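Local structure of uncharacterized protein (Uncultured organism, 5IBZ) at residues Glu174-Thr179 with Pro225-Gly230; Ala246-Ala251 with Trp283-Leu288. The protein belongs to the putative cyclase family, may act as an arylformamidase, and binds acetylphosphate in a pocket. One frame throughout, in Å; residues are numbered along the deposited sequence.

From the N terminus, the chain first reaches 174-179 and then runs through helix 180-190, strand 199-203 and helix 215-223 before 225-230 returns to close this excursion as contact 1, a small parallel pairing apart from the main sheet. After helix 233-239, strand 244-247 leads into 246-251. Helix 266-275 and strand 278-281 follow, and 283-288 closes the second loop as contact 2, at the ends of neighbouring strands of the main sheet. The two loops stand in series, neither enclosing nor crossing the other. They meet where Asn-249 ND2 of contact 2 hydrogen-bonds Thr-227 O of contact 1 at 2.9 Å, tying the small sheet to the end of the large one.

Contact 1: Glu174-Thr179 with Pro225-Gly230; sequences EGYTIT and PMTGIG
A two-stranded parallel sheet, separate from the large mixed sheet, pairs Thr-177 and Ile-178 with Gly-228 and Ile-229. Its rungs are Gly-228 N to Tyr-176 O, Ile-178 N to Gly-228 O (2.8 Å) and Gly-230 N to Ile-178 O (2.9 Å). Tyr-176 O takes two donors: Gly-228 N at 3.1 Å, almost in line with the carbonyl, and Thr-227 OG1 at 2.8 Å, from well off that line. The hydroxyl gets there because OG1 lies anti to its own backbone N (chi1 -177°). The same OG1 lies near the edge of the Tyr-176 ring, whose phenol oxygen is held elsewhere, by Asp-182 and Lys-168. An alanine in place of Thr-227 would probably take from Tyr-176 O one of its two donors, leaving the Gly-228 amide, and open a small gap beside Ile-178 CD1.

Two glycines allow the close approach. Gly-175 has a positive phi (75°), and a CB there would collide with Pro-225 CB; its bare CA sits 3.6 Å from Thr-227 N. At Gly-230, Thr-177 CG2 packs 3.6 Å from CA, where a side chain would clash. On the other face of the strands, Ile-178 CB meets Ile-229 CG2 at 4.2 Å. Ahead of the paired strands, one water accepts from both Gly-175 N and Thr-227 N. Water, hydroxyl and amides thus follow one another down the seam, so this short pairing is held by more than its backbone rungs.

Contact 2: Ala246-Ala251 with Trp283-Leu288; sequences AADNIA and WWLEEL
Trp-283 lays one face of its indole on the methyl of Ala-246, while its amide N donates to Ala-247 O at 3.1 Å in a fairly straight bond (161° at the hydrogen). From the backbone outward, CB passes 3.6 Å from that same Ala-247 O. CG stands anti to the carbonyl carbon (chi1 -67°), at about equal reach from Ala-247 O and Ala-246 CB. CD1 still borders Ala-247 O, at 4.0 Å. NE1 brings its hydrogen to Gln-113 O, outside the two segments. CE2 comes to 3.5 Å from Ala-246 CB, and with CD2, CE3, CZ2, CZ3 and the far atom CH2 it forms the ring over which this methyl sits. The contact is a CH-pi one, 3.6 Å from Ala-246 CB to the centroid of the Trp-283 six-membered ring and 15° off the normal. Trp-114 adds an edge-to-face ring contact.

Beyond the indole, Trp-283 O is buried without a hydrogen-bonding partner. Asp-248 presses on it, with CB only 3.0 Å away and the CA hydrogen also turned to it. The Asp-248 carboxylate is engaged elsewhere, by the amides of Thr-204 and Gly-205, and a water links OD2 to Leu-285 N. Leu-285 CD1 packs obliquely against Asp-248 CB at 4.0 Å.

The contact lies just past the C-terminal ends of two adjacent parallel strands, 244-247 and 278-281, joined through helix 266-275 as a beta-alpha-beta crossover; alpha/beta folds commonly place their sites at such ends, and here Ile-250 just beyond lines the acetylphosphate pocket.

Contact 1: Glu174-Thr179 with Pro225-Gly230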
loop_
_atom_site.group_PDB
_atom_site.type_symbol
_atom_site.label_atom_id
_atom_site.label_comp_id
_atom_site.label_asym_id
_atom_site.label_seq_id
_atom_site.Cartn_x
_atom_site.Cartn_y
_atom_site.Cartn_z
ATOM N N GLU B 174 -22.955 -2.030 -27.639
ATOM C CA GLU B 174 -22.582 -2.634 -26.369
ATOM C C GLU B 174 -22.385 -4.132 -26.565
ATOM O O GLU B 174 -23.241 -4.813 -27.138
ATOM C CB GLU B 174 -23.650 -2.367 -25.296
ATOM C CG GLU B 174 -23.365 -3.068 -23.973
ATOM C CD GLU B 174 -24.389 -2.771 -22.887
ATOM O OE1 GLU B 174 -25.187 -1.827 -23.038
ATOM O OE2 GLU B 174 -24.397 -3.492 -21.873
ATOM N N GLY B 175 -21.242 -4.638 -26.108
ATOM C CA GLY B 175 -20.981 -6.064 -26.134
ATOM C C GLY B 175 -20.640 -6.639 -27.508
ATOM O O GLY B 175 -20.606 -7.851 -27.682
ATOM N N TYR B 176 -20.383 -5.775 -28.487
ATOM C CA TYR B 176 -20.108 -6.222 -29.845
ATOM C C TYR B 176 -18.882 -7.138 -29.907
ATOM O O TYR B 176 -17.827 -6.820 -29.356
ATOM C CB TYR B 176 -19.913 -5.032 -30.774
ATOM C CG TYR B 176 -19.592 -5.485 -32.182
ATOM C CD1 TYR B 176 -20.568 -6.064 -32.980
ATOM C CD2 TYR B 176 -18.317 -5.356 -32.698
ATOM C CE1 TYR B 176 -20.282 -6.506 -34.257
ATOM C CE2 TYR B 176 -18.023 -5.787 -33.978
ATOM C CZ TYR B 176 -19.009 -6.356 -34.754
ATOM O OH TYR B 176 -18.742 -6.812 -36.029
ATOM N N THR B 177 -19.023 -8.273 -30.589
ATOM C CA THR B 177 -17.884 -9.179 -30.794
ATOM C C THR B 177 -17.127 -8.823 -32.074
ATOM O O THR B 177 -17.651 -8.930 -33.178
ATOM C CB THR B 177 -18.337 -10.653 -30.845
ATOM O OG1 THR B 177 -18.932 -11.020 -29.594
ATOM C CG2 THR B 177 -17.143 -11.575 -31.111
ATOM N N ILE B 178 -15.884 -8.386 -31.902
ATOM C CA ILE B 178 -15.014 -8.036 -33.016
ATOM C C ILE B 178 -14.402 -9.307 -33.597
ATOM O O ILE B 178 -13.758 -10.076 -32.904
ATOM C CB ILE B 178 -13.913 -7.058 -32.572
ATOM C CG1 ILE B 178 -14.552 -5.782 -32.022
ATOM C CG2 ILE B 178 -12.973 -6.736 -33.735
ATOM C CD1 ILE B 178 -13.584 -4.901 -31.257
ATOM N N THR B 179 -14.612 -9.491 -34.887
ATOM C CA THR B 179 -14.256 -10.713 -35.591
ATOM C C THR B 179 -13.008 -10.582 -36.440
ATOM O O THR B 179 -12.514 -9.482 -36.700
ATOM C CB THR B 179 -15.386 -11.120 -36.536
ATOM O OG1 THR B 179 -15.513 -10.101 -37.538
ATOM C CG2 THR B 179 -16.703 -11.296 -35.783
ATOM N N PRO B 225 -22.463 -6.585 -20.636
ATOM C CA PRO B 225 -21.503 -7.054 -21.642
ATOM C C PRO B 225 -20.576 -5.956 -22.131
ATOM O O PRO B 225 -20.972 -4.797 -22.149
ATOM C CB PRO B 225 -22.387 -7.534 -22.794
ATOM C CG PRO B 225 -23.699 -7.763 -22.205
ATOM C CD PRO B 225 -23.846 -6.782 -21.074
HETATM N N MSE B 226 -19.371 -6.342 -22.525
HETATM C CA MSE B 226 -18.365 -5.387 -22.989
HETATM C C MSE B 226 -17.775 -5.825 -24.323
HETATM O O MSE B 226 -17.377 -6.978 -24.482
HETATM C CB MSE B 226 -17.266 -5.232 -21.937
HETATM C CG MSE B 226 -17.755 -4.544 -20.683
HETATM SE SE MSE B 226 -16.346 -4.391 -19.339
HETATM C CE MSE B 226 -16.271 -6.252 -18.889
ATOM N N THR B 227 -17.725 -4.900 -25.282
ATOM C CA THR B 227 -17.185 -5.188 -26.608
ATOM C C THR B 227 -15.725 -5.647 -26.555
ATOM O O THR B 227 -14.939 -5.182 -25.733
ATOM C CB THR B 227 -17.298 -3.953 -27.536
ATOM O OG1 THR B 227 -16.834 -4.284 -28.853
ATOM C CG2 THR B 227 -16.492 -2.786 -27.018
ATOM N N GLY B 228 -15.360 -6.579 -27.425
ATOM C CA GLY B 228 -13.962 -6.982 -27.542
ATOM C C GLY B 228 -13.813 -8.053 -28.606
ATOM O O GLY B 228 -14.787 -8.382 -29.301
ATOM N N ILE B 229 -12.607 -8.592 -28.747
ATOM C CA ILE B 229 -12.368 -9.594 -29.777
ATOM C C ILE B 229 -12.957 -10.954 -29.413
ATOM O O ILE B 229 -13.079 -11.326 -28.247
ATOM C CB ILE B 229 -10.857 -9.738 -30.115
ATOM C CG1 ILE B 229 -10.022 -10.168 -28.904
ATOM C CG2 ILE B 229 -10.371 -8.431 -30.731
ATOM C CD1 ILE B 229 -8.560 -10.513 -29.246
ATOM N N GLY B 230 -13.371 -11.674 -30.456
ATOM C CA GLY B 230 -13.957 -12.992 -30.305
ATOM C C GLY B 230 -13.010 -14.126 -30.648
ATOM O O GLY B 230 -11.867 -13.913 -31.033
HETATM O O HOH W 1 -19.384 -2.551 -24.993
#

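Contact 2: Ala246-Ala251 with Trp283-Leu288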
loop_
_atom_site.group_PDB
_atom_site.type_symbol
_atom_site.label_atom_id
_atom_site.label_comp_id
_atom_site.label_asym_id
_atom_site.label_seq_id
_atom_site.Cartn_x
_atom_site.Cartn_y
_atom_site.Cartn_z
ATOM N N ALA B 246 -3.169 -5.339 -27.938
ATOM C CA ALA B 246 -3.654 -4.439 -26.909
ATOM C C ALA B 246 -4.933 -3.781 -27.361
ATOM O O ALA B 246 -5.163 -3.632 -28.555
ATOM C CB ALA B 246 -2.636 -3.405 -26.593
ATOM N N ALA B 247 -5.731 -3.326 -26.394
ATOM C CA ALA B 247 -6.975 -2.631 -26.704
ATOM C C ALA B 247 -7.336 -1.588 -25.650
ATOM O O ALA B 247 -6.777 -1.563 -24.540
ATOM C CB ALA B 247 -8.129 -3.628 -26.855
ATOM N N ASP B 248 -8.252 -0.709 -26.045
ATOM C CA ASP B 248 -8.808 0.309 -25.169
ATOM C C ASP B 248 -10.113 -0.166 -24.507
ATOM O O ASP B 248 -11.035 0.620 -24.262
ATOM C CB ASP B 248 -9.053 1.587 -25.959
ATOM C CG ASP B 248 -10.105 1.409 -27.017
ATOM O OD1 ASP B 248 -10.443 0.230 -27.277
ATOM O OD2 ASP B 248 -10.589 2.431 -27.585
ATOM N N ASN B 249 -10.189 -1.457 -24.210
ATOM C CA ASN B 249 -11.242 -1.972 -23.333
ATOM C C ASN B 249 -10.562 -2.538 -22.085
ATOM O O ASN B 249 -9.364 -2.279 -21.851
ATOM C CB ASN B 249 -12.131 -2.992 -24.052
ATOM C CG ASN B 249 -11.368 -4.186 -24.565
ATOM O OD1 ASN B 249 -10.211 -4.395 -24.203
ATOM N ND2 ASN B 249 -12.028 -5.000 -25.403
ATOM N N ILE B 250 -11.289 -3.279 -21.254
ATOM C CA ILE B 250 -10.744 -3.713 -19.975
ATOM C C ILE B 250 -10.266 -5.166 -20.032
ATOM O O ILE B 250 -9.308 -5.536 -19.353
ATOM C CB ILE B 250 -11.778 -3.577 -18.822
ATOM C CG1 ILE B 250 -12.543 -2.255 -18.916
ATOM C CG2 ILE B 250 -11.079 -3.706 -17.495
ATOM C CD1 ILE B 250 -11.694 -0.992 -18.935
ATOM N N ALA B 251 -10.910 -5.983 -20.862
ATOM C CA ALA B 251 -10.631 -7.418 -20.894
ATOM C C ALA B 251 -10.090 -7.968 -22.218
ATOM O O ALA B 251 -9.933 -9.180 -22.343
ATOM C CB ALA B 251 -11.893 -8.166 -20.542
ATOM N N TRP B 283 -5.684 0.632 -22.687
ATOM C CA TRP B 283 -4.939 1.646 -23.420
ATOM C C TRP B 283 -5.892 2.765 -23.851
ATOM O O TRP B 283 -7.114 2.574 -23.883
ATOM C CB TRP B 283 -4.226 1.021 -24.638
ATOM C CG TRP B 283 -3.108 0.054 -24.302
ATOM C CD1 TRP B 283 -3.039 -0.789 -23.233
ATOM C CD2 TRP B 283 -1.910 -0.165 -25.059
ATOM N NE1 TRP B 283 -1.871 -1.526 -23.274
ATOM C CE2 TRP B 283 -1.160 -1.157 -24.385
ATOM C CE3 TRP B 283 -1.390 0.392 -26.232
ATOM C CZ2 TRP B 283 0.060 -1.615 -24.861
ATOM C CZ3 TRP B 283 -0.173 -0.067 -26.703
ATOM C CH2 TRP B 283 0.536 -1.051 -26.021
ATOM N N TRP B 284 -5.338 3.940 -24.153
ATOM C CA TRP B 284 -6.109 5.116 -24.544
ATOM C C TRP B 284 -5.739 5.481 -25.963
ATOM O O TRP B 284 -4.601 5.876 -26.232
ATOM C CB TRP B 284 -5.834 6.305 -23.615
ATOM C CG TRP B 284 -6.665 7.497 -23.990
ATOM C CD1 TRP B 284 -6.290 8.549 -24.779
ATOM C CD2 TRP B 284 -8.026 7.740 -23.613
ATOM N NE1 TRP B 284 -7.338 9.431 -24.920
ATOM C CE2 TRP B 284 -8.413 8.957 -24.212
ATOM C CE3 TRP B 284 -8.963 7.040 -22.832
ATOM C CZ2 TRP B 284 -9.689 9.501 -24.032
ATOM C CZ3 TRP B 284 -10.223 7.582 -22.660
ATOM C CH2 TRP B 284 -10.575 8.796 -23.266
ATOM N N LEU B 285 -6.696 5.337 -26.880
ATOM C CA LEU B 285 -6.388 5.401 -28.300
ATOM C C LEU B 285 -7.078 6.527 -29.056
ATOM O O LEU B 285 -6.914 6.645 -30.268
ATOM C CB LEU B 285 -6.758 4.055 -28.938
ATOM C CG LEU B 285 -6.017 2.854 -28.333
ATOM C CD1 LEU B 285 -6.447 1.559 -28.995
ATOM C CD2 LEU B 285 -4.509 3.023 -28.421
ATOM N N GLU B 286 -7.866 7.341 -28.356
ATOM C CA GLU B 286 -8.686 8.345 -29.027
ATOM C C GLU B 286 -7.867 9.351 -29.833
ATOM O O GLU B 286 -8.228 9.691 -30.971
ATOM C CB GLU B 286 -9.552 9.101 -28.012
ATOM C CG GLU B 286 -10.623 9.953 -28.730
ATOM C CD GLU B 286 -11.601 10.655 -27.802
ATOM O OE1 GLU B 286 -11.874 10.147 -26.705
ATOM O OE2 GLU B 286 -12.119 11.723 -28.193
ATOM N N GLU B 287 -6.790 9.875 -29.262
ATOM C CA GLU B 287 -6.018 10.910 -29.974
ATOM C C GLU B 287 -5.141 10.325 -31.069
ATOM O O GLU B 287 -4.982 10.933 -32.137
ATOM C CB GLU B 287 -5.167 11.723 -28.997
ATOM C CG GLU B 287 -5.965 12.847 -28.339
ATOM C CD GLU B 287 -7.181 12.347 -27.574
ATOM O OE1 GLU B 287 -8.324 12.577 -28.049
ATOM O OE2 GLU B 287 -7.000 11.731 -26.497
ATOM N N LEU B 288 -4.551 9.162 -30.811
ATOM C CA LEU B 288 -3.800 8.464 -31.842
ATOM C C LEU B 288 -4.691 8.182 -33.040
ATOM O O LEU B 288 -4.284 8.389 -34.190
ATOM C CB LEU B 288 -3.213 7.153 -31.315
ATOM C CG LEU B 288 -2.499 6.282 -32.362
ATOM C CD1 LEU B 288 -1.235 6.959 -32.910
ATOM C CD2 LEU B 288 -2.171 4.923 -31.802
HETATM O O HOH W 2 -9.495 4.783 -26.876
#